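Local atomic coordinates of surface layer protein (Geobacillus stearothermophilus, PDB entry 4UJ7), a protein that probably self-assembles into the crystalline layer coating the bacterial cell; this fragment, domains 5 and 6, binds calcium through the second domain. Residues Gln137-Ala142 against Asn179-Tyr184; Gly30-Phe35 against Thr76-Gly81. One frame throughout, in Å; residues are numbered along the deposited sequence. Where two conformers were deposited one is given.

Contact 1 of 2, residues Gln137-Ala142 against Asn179-Tyr184; sequences QLKVYA and NGDTVY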
ATOM      1  N   GLN A 137       6.636  -2.066   4.503  0.50 15.11           N
ATOM      2  CA  GLN A 137       5.670  -1.274   5.240  0.50 15.27           C
ATOM      3  C   GLN A 137       4.305  -1.915   5.152  0.50 15.01           C
ATOM      4  O   GLN A 137       3.830  -2.224   4.054  0.50 15.22           O
ATOM      5  CB  GLN A 137       5.591   0.123   4.644  0.50 16.80           C
ATOM      6  CG  GLN A 137       6.751   1.011   5.033  0.50 18.28           C
ATOM      7  CD  GLN A 137       6.479   2.430   4.612  0.50 19.57           C
ATOM      8  OE1 GLN A 137       6.240   2.706   3.432  0.50 21.66           O
ATOM      9  NE2 GLN A 137       6.461   3.325   5.573  0.50 19.92           N
ATOM     10  N   LEU A 138       3.680  -2.113   6.311  1.00 14.56           N
ATOM     11  CA  LEU A 138       2.382  -2.799   6.401  1.00 14.39           C
ATOM     12  C   LEU A 138       1.321  -1.955   7.083  1.00 14.41           C
ATOM     13  O   LEU A 138       1.610  -1.210   8.024  1.00 14.18           O
ATOM     14  CB  LEU A 138       2.531  -4.097   7.219  1.00 15.28           C
ATOM     15  CG  LEU A 138       3.565  -5.102   6.710  1.00 14.37           C
ATOM     16  CD1 LEU A 138       3.703  -6.236   7.718  1.00 15.89           C
ATOM     17  CD2 LEU A 138       3.235  -5.646   5.320  1.00 15.15           C
ATOM     18  N   LYS A 139       0.085  -2.073   6.594  1.00 14.95           N
ATOM     19  CA  LYS A 139      -1.076  -1.610   7.347  1.00 16.03           C
ATOM     20  C   LYS A 139      -2.069  -2.766   7.473  1.00 15.84           C
ATOM     21  O   LYS A 139      -2.041  -3.713   6.686  1.00 16.52           O
ATOM     22  CB  LYS A 139      -1.737  -0.396   6.678  1.00 17.19           C
ATOM     23  CG  LYS A 139      -1.074   0.931   7.039  1.00 18.24           C
ATOM     24  CD  LYS A 139      -1.779   2.072   6.306  1.00 19.56           C
ATOM     25  CE  LYS A 139      -1.258   3.419   6.776  1.00 19.20           C
ATOM     26  NZ  LYS A 139      -1.660   3.668   8.177  1.00 19.38           N
ATOM     27  N   VAL A 140      -2.913  -2.689   8.492  1.00 16.89           N
ATOM     28  CA  VAL A 140      -4.000  -3.649   8.642  1.00 17.46           C
ATOM     29  C   VAL A 140      -5.323  -2.884   8.683  1.00 17.57           C
ATOM     30  O   VAL A 140      -5.494  -2.001   9.519  1.00 17.66           O
ATOM     31  CB  VAL A 140      -3.837  -4.544   9.893  1.00 18.13           C
ATOM     32  CG1 VAL A 140      -4.945  -5.591   9.949  1.00 18.93           C
ATOM     33  CG2 VAL A 140      -2.483  -5.257   9.877  1.00 18.30           C
ATOM     34  N   TYR A 141      -6.224  -3.208   7.749  1.00 17.73           N
ATOM     35  CA  TYR A 141      -7.547  -2.574   7.673  1.00 18.99           C
ATOM     36  C   TYR A 141      -8.671  -3.469   8.153  1.00 19.33           C
ATOM     37  O   TYR A 141      -8.659  -4.685   7.934  1.00 19.57           O
ATOM     38  CB  TYR A 141      -7.867  -2.162   6.235  1.00 19.35           C
ATOM     39  CG  TYR A 141      -6.901  -1.167   5.643  1.00 19.71           C
ATOM     40  CD1 TYR A 141      -6.922   0.164   6.036  1.00 20.74           C
ATOM     41  CD2 TYR A 141      -5.960  -1.568   4.706  1.00 21.21           C
ATOM     42  CE1 TYR A 141      -6.031   1.082   5.501  1.00 21.01           C
ATOM     43  CE2 TYR A 141      -5.065  -0.667   4.168  1.00 21.66           C
ATOM     44  CZ  TYR A 141      -5.109   0.650   4.568  1.00 21.21           C
ATOM     45  OH  TYR A 141      -4.234   1.550   4.014  1.00 23.94           O
ATOM     46  N   ALA A 142      -9.656  -2.838   8.786  1.00 18.54           N
ATOM     47  CA  ALA A 142     -10.955  -3.463   9.015  1.00 18.37           C
ATOM     48  C   ALA A 142     -11.903  -3.163   7.833  1.00 17.98           C
ATOM     49  O   ALA A 142     -11.984  -2.024   7.354  1.00 17.80           O
ATOM     50  CB  ALA A 142     -11.541  -2.992  10.331  1.00 18.76           C
ATOM     51  N   ASN A 179       1.266  11.620  14.098  1.00 23.77           N
ATOM     52  CA  ASN A 179       0.073  12.382  13.710  1.00 26.05           C
ATOM     53  C   ASN A 179      -1.171  11.492  13.607  1.00 26.20           C
ATOM     54  O   ASN A 179      -2.024  11.706  12.748  1.00 26.30           O
ATOM     55  CB  ASN A 179       0.304  13.151  12.385  1.00 29.04           C
ATOM     56  CG  ASN A 179       1.661  13.840  12.322  1.00 30.87           C
ATOM     57  OD1 ASN A 179       2.020  14.609  13.206  1.00 32.14           O
ATOM     58  ND2 ASN A 179       2.428  13.552  11.269  1.00 34.01           N
ATOM     59  N   GLY A 180      -1.250  10.487  14.477  1.00 25.22           N
ATOM     60  CA  GLY A 180      -2.382   9.568  14.509  1.00 25.15           C
ATOM     61  C   GLY A 180      -2.377   8.454  13.475  1.00 24.35           C
ATOM     62  O   GLY A 180      -3.320   7.662  13.433  1.00 27.88           O
ATOM     63  N   ASP A 181      -1.343   8.386  12.631  1.00 22.73           N
ATOM     64  CA  ASP A 181      -1.241   7.332  11.604  1.00 20.80           C
ATOM     65  C   ASP A 181      -0.124   6.343  11.940  1.00 18.72           C
ATOM     66  O   ASP A 181       1.001   6.750  12.250  1.00 18.02           O
ATOM     67  CB  ASP A 181      -0.980   7.922  10.218  1.00 22.10           C
ATOM     68  CG  ASP A 181      -0.927   6.853   9.130  1.00 23.97           C
ATOM     69  OD1 ASP A 181      -1.992   6.317   8.774  1.00 25.47           O
ATOM     70  OD2 ASP A 181       0.181   6.541   8.635  1.00 26.32           O
ATOM     71  N   THR A 182      -0.431   5.051  11.869  1.00 17.15           N
ATOM     72  CA  THR A 182       0.540   4.010  12.218  1.00 16.65           C
ATOM     73  C   THR A 182       0.897   3.126  11.015  1.00 15.80           C
ATOM     74  O   THR A 182       0.007   2.646  10.305  1.00 16.41           O
ATOM     75  CB  THR A 182      -0.012   3.134  13.370  1.00 16.45           C
ATOM     76  OG1 THR A 182      -0.233   3.961  14.520  1.00 17.65           O
ATOM     77  CG2 THR A 182       0.954   2.006  13.741  1.00 17.08           C
ATOM     78  N   VAL A 183       2.201   2.920  10.797  1.00 15.20           N
ATOM     79  CA  VAL A 183       2.690   1.937   9.810  1.00 15.16           C
ATOM     80  C   VAL A 183       3.530   0.903  10.561  1.00 14.45           C
ATOM     81  O   VAL A 183       4.306   1.267  11.455  1.00 14.28           O
ATOM     82  CB  VAL A 183       3.533   2.626   8.708  1.00 15.74           C
ATOM     83  CG1 VAL A 183       4.071   1.623   7.712  1.00 16.81           C
ATOM     84  CG2 VAL A 183       2.698   3.690   7.998  1.00 16.15           C
ATOM     85  N   TYR A 184       3.383  -0.383  10.223  1.00 14.83           N
ATOM     86  CA  TYR A 184       4.275  -1.387  10.804  1.00 15.06           C
ATOM     87  C   TYR A 184       5.476  -1.534   9.861  1.00 15.23           C
ATOM     88  O   TYR A 184       5.310  -1.874   8.682  1.00 16.41           O
ATOM     89  CB  TYR A 184       3.542  -2.722  10.949  1.00 15.73           C
ATOM     90  CG  TYR A 184       3.530  -3.296  12.353  1.00 16.27           C
ATOM     91  CD1 TYR A 184       4.712  -3.734  12.959  1.00 16.66           C
ATOM     92  CD2 TYR A 184       2.332  -3.409  13.073  1.00 16.83           C
ATOM     93  CE1 TYR A 184       4.718  -4.266  14.239  1.00 17.37           C
ATOM     94  CE2 TYR A 184       2.322  -3.952  14.359  1.00 18.00           C
ATOM     95  CZ  TYR A 184       3.515  -4.379  14.939  1.00 18.21           C
ATOM     96  OH  TYR A 184       3.530  -4.917  16.217  1.00 19.42           O
TER

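Contact 2 of 2, residues Gly30-Phe35 against Thr76-Gly81; sequences GQKATF and TVTVNG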
ATOM      1  N   GLY A  30     -14.435   9.497   6.652  1.00 21.81           N
ATOM      2  CA  GLY A  30     -13.381   9.639   7.650  1.00 20.20           C
ATOM      3  C   GLY A  30     -12.229   8.656   7.535  1.00 20.79           C
ATOM      4  O   GLY A  30     -11.252   8.755   8.276  1.00 21.74           O
ATOM      5  N   GLN A  31     -12.338   7.698   6.616  1.00 19.58           N
ATOM      6  CA  GLN A  31     -11.239   6.762   6.372  1.00 18.66           C
ATOM      7  C   GLN A  31     -10.468   7.132   5.107  1.00 18.44           C
ATOM      8  O   GLN A  31     -10.956   7.880   4.265  1.00 18.55           O
ATOM      9  CB  GLN A  31     -11.768   5.325   6.242  1.00 18.44           C
ATOM     10  CG  GLN A  31     -12.344   4.735   7.518  1.00 20.12           C
ATOM     11  CD  GLN A  31     -11.362   4.760   8.676  1.00 21.18           C
ATOM     12  OE1 GLN A  31     -10.247   4.227   8.588  1.00 23.18           O
ATOM     13  NE2 GLN A  31     -11.776   5.370   9.779  1.00 23.01           N
ATOM     14  N   LYS A  32      -9.257   6.602   4.983  1.00 17.66           N
ATOM     15  CA  LYS A  32      -8.508   6.730   3.743  1.00 17.47           C
ATOM     16  C   LYS A  32      -8.202   5.345   3.176  1.00 17.02           C
ATOM     17  O   LYS A  32      -8.181   4.345   3.903  1.00 18.06           O
ATOM     18  CB  LYS A  32      -7.238   7.594   3.904  1.00 19.58           C
ATOM     19  CG  LYS A  32      -6.159   7.038   4.809  1.00 22.08           C
ATOM     20  CD  LYS A  32      -5.091   8.096   5.060  1.00 23.31           C
ATOM     21  CE  LYS A  32      -3.811   7.484   5.623  1.00 24.97           C
ATOM     22  NZ  LYS A  32      -3.809   7.299   7.104  1.00 28.43           N
ATOM     23  N   ALA A  33      -8.007   5.292   1.870  1.00 16.42           N
ATOM     24  CA  ALA A  33      -7.625   4.055   1.183  1.00 16.96           C
ATOM     25  C   ALA A  33      -6.540   4.368   0.154  1.00 16.54           C
ATOM     26  O   ALA A  33      -6.418   5.506  -0.309  1.00 16.69           O
ATOM     27  CB  ALA A  33      -8.848   3.424   0.526  1.00 17.96           C
ATOM     28  N   THR A  34      -5.722   3.380  -0.189  1.00 15.51           N
ATOM     29  CA  THR A  34      -4.671   3.602  -1.185  1.00 15.41           C
ATOM     30  C   THR A  34      -4.788   2.629  -2.344  1.00 14.79           C
ATOM     31  O   THR A  34      -5.389   1.545  -2.215  1.00 16.06           O
ATOM     32  CB  THR A  34      -3.238   3.517  -0.604  1.00 16.38           C
ATOM     33  OG1 THR A  34      -2.916   2.158  -0.272  1.00 18.19           O
ATOM     34  CG2 THR A  34      -3.101   4.370   0.666  1.00 16.56           C
ATOM     35  N   PHE A  35      -4.220   3.022  -3.480  1.00 14.13           N
ATOM     36  CA  PHE A  35      -4.011   2.107  -4.597  1.00 13.63           C
ATOM     37  C   PHE A  35      -2.763   2.502  -5.365  1.00 14.17           C
ATOM     38  O   PHE A  35      -2.226   3.593  -5.160  1.00 13.70           O
ATOM     39  CB  PHE A  35      -5.257   1.994  -5.500  1.00 13.58           C
ATOM     40  CG  PHE A  35      -5.627   3.265  -6.234  1.00 13.27           C
ATOM     41  CD1 PHE A  35      -5.088   3.546  -7.486  1.00 13.65           C
ATOM     42  CD2 PHE A  35      -6.558   4.150  -5.700  1.00 13.77           C
ATOM     43  CE1 PHE A  35      -5.446   4.693  -8.182  1.00 13.17           C
ATOM     44  CE2 PHE A  35      -6.919   5.315  -6.393  1.00 13.58           C
ATOM     45  CZ  PHE A  35      -6.359   5.584  -7.635  1.00 13.94           C
ATOM     46  N   THR A  76       1.872   5.735  -5.464  1.00 11.81           N
ATOM     47  CA  THR A  76       0.746   5.393  -4.617  1.00 11.92           C
ATOM     48  C   THR A  76      -0.218   6.559  -4.541  1.00 11.74           C
ATOM     49  O   THR A  76       0.210   7.693  -4.261  1.00 12.64           O
ATOM     50  CB  THR A  76       1.215   5.010  -3.208  1.00 12.62           C
ATOM     51  OG1 THR A  76       1.969   3.799  -3.305  1.00 14.28           O
ATOM     52  CG2 THR A  76       0.026   4.763  -2.297  1.00 13.21           C
ATOM     53  N   VAL A  77      -1.479   6.300  -4.826  1.00 11.11           N
ATOM     54  CA  VAL A  77      -2.545   7.314  -4.737  1.00 12.06           C
ATOM     55  C   VAL A  77      -3.310   7.083  -3.441  1.00 12.31           C
ATOM     56  O   VAL A  77      -3.691   5.948  -3.113  1.00 13.06           O
ATOM     57  CB  VAL A  77      -3.502   7.237  -5.951  1.00 11.93           C
ATOM     58  CG1 VAL A  77      -4.670   8.201  -5.783  1.00 12.10           C
ATOM     59  CG2 VAL A  77      -2.755   7.484  -7.252  1.00 12.20           C
ATOM     60  N   THR A  78      -3.537   8.160  -2.686  1.00 12.66           N
ATOM     61  CA  THR A  78      -4.319   8.100  -1.439  1.00 13.90           C
ATOM     62  C   THR A  78      -5.630   8.837  -1.603  1.00 14.44           C
ATOM     63  O   THR A  78      -5.643   9.981  -2.058  1.00 15.12           O
ATOM     64  CB  THR A  78      -3.527   8.714  -0.266  1.00 14.39           C
ATOM     65  OG1 THR A  78      -2.368   7.912  -0.045  1.00 15.24           O
ATOM     66  CG2 THR A  78      -4.374   8.752   1.014  1.00 15.41           C
ATOM     67  N   VAL A  79      -6.736   8.183  -1.246  1.00 14.85           N
ATOM     68  CA  VAL A  79      -8.067   8.776  -1.312  1.00 15.08           C
ATOM     69  C   VAL A  79      -8.634   8.933   0.102  1.00 15.27           C
ATOM     70  O   VAL A  79      -8.661   7.983   0.883  1.00 16.20           O
ATOM     71  CB  VAL A  79      -9.033   7.928  -2.202  1.00 14.59           C
ATOM     72  CG1 VAL A  79     -10.448   8.511  -2.211  1.00 15.52           C
ATOM     73  CG2 VAL A  79      -8.475   7.746  -3.617  1.00 15.88           C
ATOM     74  N   ASN A  80      -9.076  10.152   0.433  1.00 15.90           N
ATOM     75  CA  ASN A  80      -9.655  10.465   1.735  1.00 17.09           C
ATOM     76  C   ASN A  80     -11.161  10.613   1.619  1.00 16.73           C
ATOM     77  O   ASN A  80     -11.647  11.449   0.847  1.00 18.08           O
ATOM     78  CB  ASN A  80      -9.032  11.768   2.263  1.00 17.69           C
ATOM     79  CG  ASN A  80      -7.503  11.719   2.285  1.00 21.21           C
ATOM     80  OD1 ASN A  80      -6.913  10.977   3.074  1.00 23.28           O
ATOM     81  ND2 ASN A  80      -6.854  12.515   1.422  1.00 22.16           N
ATOM     82  N   GLY A  81     -11.899   9.776   2.350  1.00 18.21           N
ATOM     83  CA  GLY A  81     -13.368   9.843   2.366  1.00 18.65           C
ATOM     84  C   GLY A  81     -13.832  10.990   3.247  1.00 19.30           C
ATOM     85  O   GLY A  81     -13.641  10.963   4.463  1.00 20.57           O
TER

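Contact 1 of 2, residues Gln137-Ala142 against Asn179-Tyr184
Leu-138 and Tyr-184 form the one ladder pair within Gln-137-Ala-142 and Asn-179-Tyr-184, where strands 135-144 and 181-188 pair antiparallel in the second Ig-like (BIG2) domain of the chain. The backbone bonds run both ways in this hydrogen-bonded pair: Leu-138 N to Tyr-184 O and Tyr-184 N to Leu-138 O, each 2.9 Å. The short segments diverge from there, with 122° between their directions, and Val-140 N turns instead to Thr-154 OG1 in a neighbouring loop.

Apolar contacts lie close to the paired residues. Leu-138 CB and Tyr-184 CB are 4.1 Å apart on one face of the sheet, whereas the tyrosine ring leads away and its OH bonds to Ile-159 N. Gln-137, deposited in two conformers, in the one given drapes its chain over Val-183: CB, CG, CD and NE2 all lie near CG1, with NE2 the nearest at 3.6 Å. Its backbone N bonds to Asp-119, a calcium ligand.

Polar contacts span the widening gap. Lys-139 reaches across with an extended chain that bends only at its last torsion (chi4 -68°), which turns NZ toward Asp-181 OD1 and Thr-182 O; the two side chains, Lys-139 and Asp-181, cross at about a right angle. Asp-152 OD2, from outside the pair, also grips the ammonium group. Two carboxylates probably offset the charge of this buried lysine, although Asp-181 OD1 also bonds Lys-32. NZ approaches Asp-181 OD1 from the syn side at 2.7 Å, somewhat out of the carboxylate plane, and sits above the carbonyl plane of Thr-182 at 2.9 Å from its O.

Contact 2 of 2, residues Gly30-Phe35 against Thr76-Gly81
An antiparallel ladder in the first Ig-like (BIG2) domain joins Lys-32-Phe-35 to Val-77-Asn-80, parts of strands 32-41 and 74-81, the adjoining inner strands of a four-stranded sheet. Ala-33 with Val-79 and Phe-35 with Val-77 are the hydrogen-bonded pairs, each tied in both directions; Val-79 N to Ala-33 O is almost straight, 2.9 Å with 178° at the hydrogen. Beyond the ladder the bonds of Gly-81 go to two different residues: its N to Gln-31 O, its O to Gly-30 N at 2.8 Å.

On the face bearing Phe-35, chi1 of 65° sets CG between the backbone N and the carbonyl carbon. The Phe-35 and Val-77 side chains run side by side, with Val-77 CB over one ring face, offset toward the rim and 3.9 Å from the centroid in a CH-pi contact; CG1 is 3.6 Å from CZ. Val-79 CG2 meets the ring edge at CE2, 4.0 Å away, while Val-25 and Ile-91 add to this apolar layer.

The other face is polar. Thr-34 CG2 lies 3.7 Å from Thr-78 OG1, and Asn-80 OD1 is 3.5 Å from Lys-32 CB. The two faces thus differ sharply: one supplies hydrocarbon to the buried interior, the other lets Lys-32 extend away from the pair to a salt bridge with Asp-181 of the second domain.

The two contacts belong to successive Ig-like domains, contact 2 to the first and contact 1 to the second, and their centres lie 12 Å apart. A salt bridge joins them directly: Lys-32 NZ of contact 2 reaches Asp-181 OD1 of contact 1 at 2.7 Å. That oxygen serves two lysines; Asp-152, the second acidic partner of Lys-139, probably brings the cluster nearer to balance. Tyr-141 CE1 packs at 4.2 Å from Lys-32 O, and Thr-34 touches Leu-118, adding to the domain interface. The calcium ion bound by Asp-119 and Asp-135 lies farther off, about 7 Å from the Gln-137 side chain and about 11 Å from that of Thr-76; neither contact supplies it a ligand.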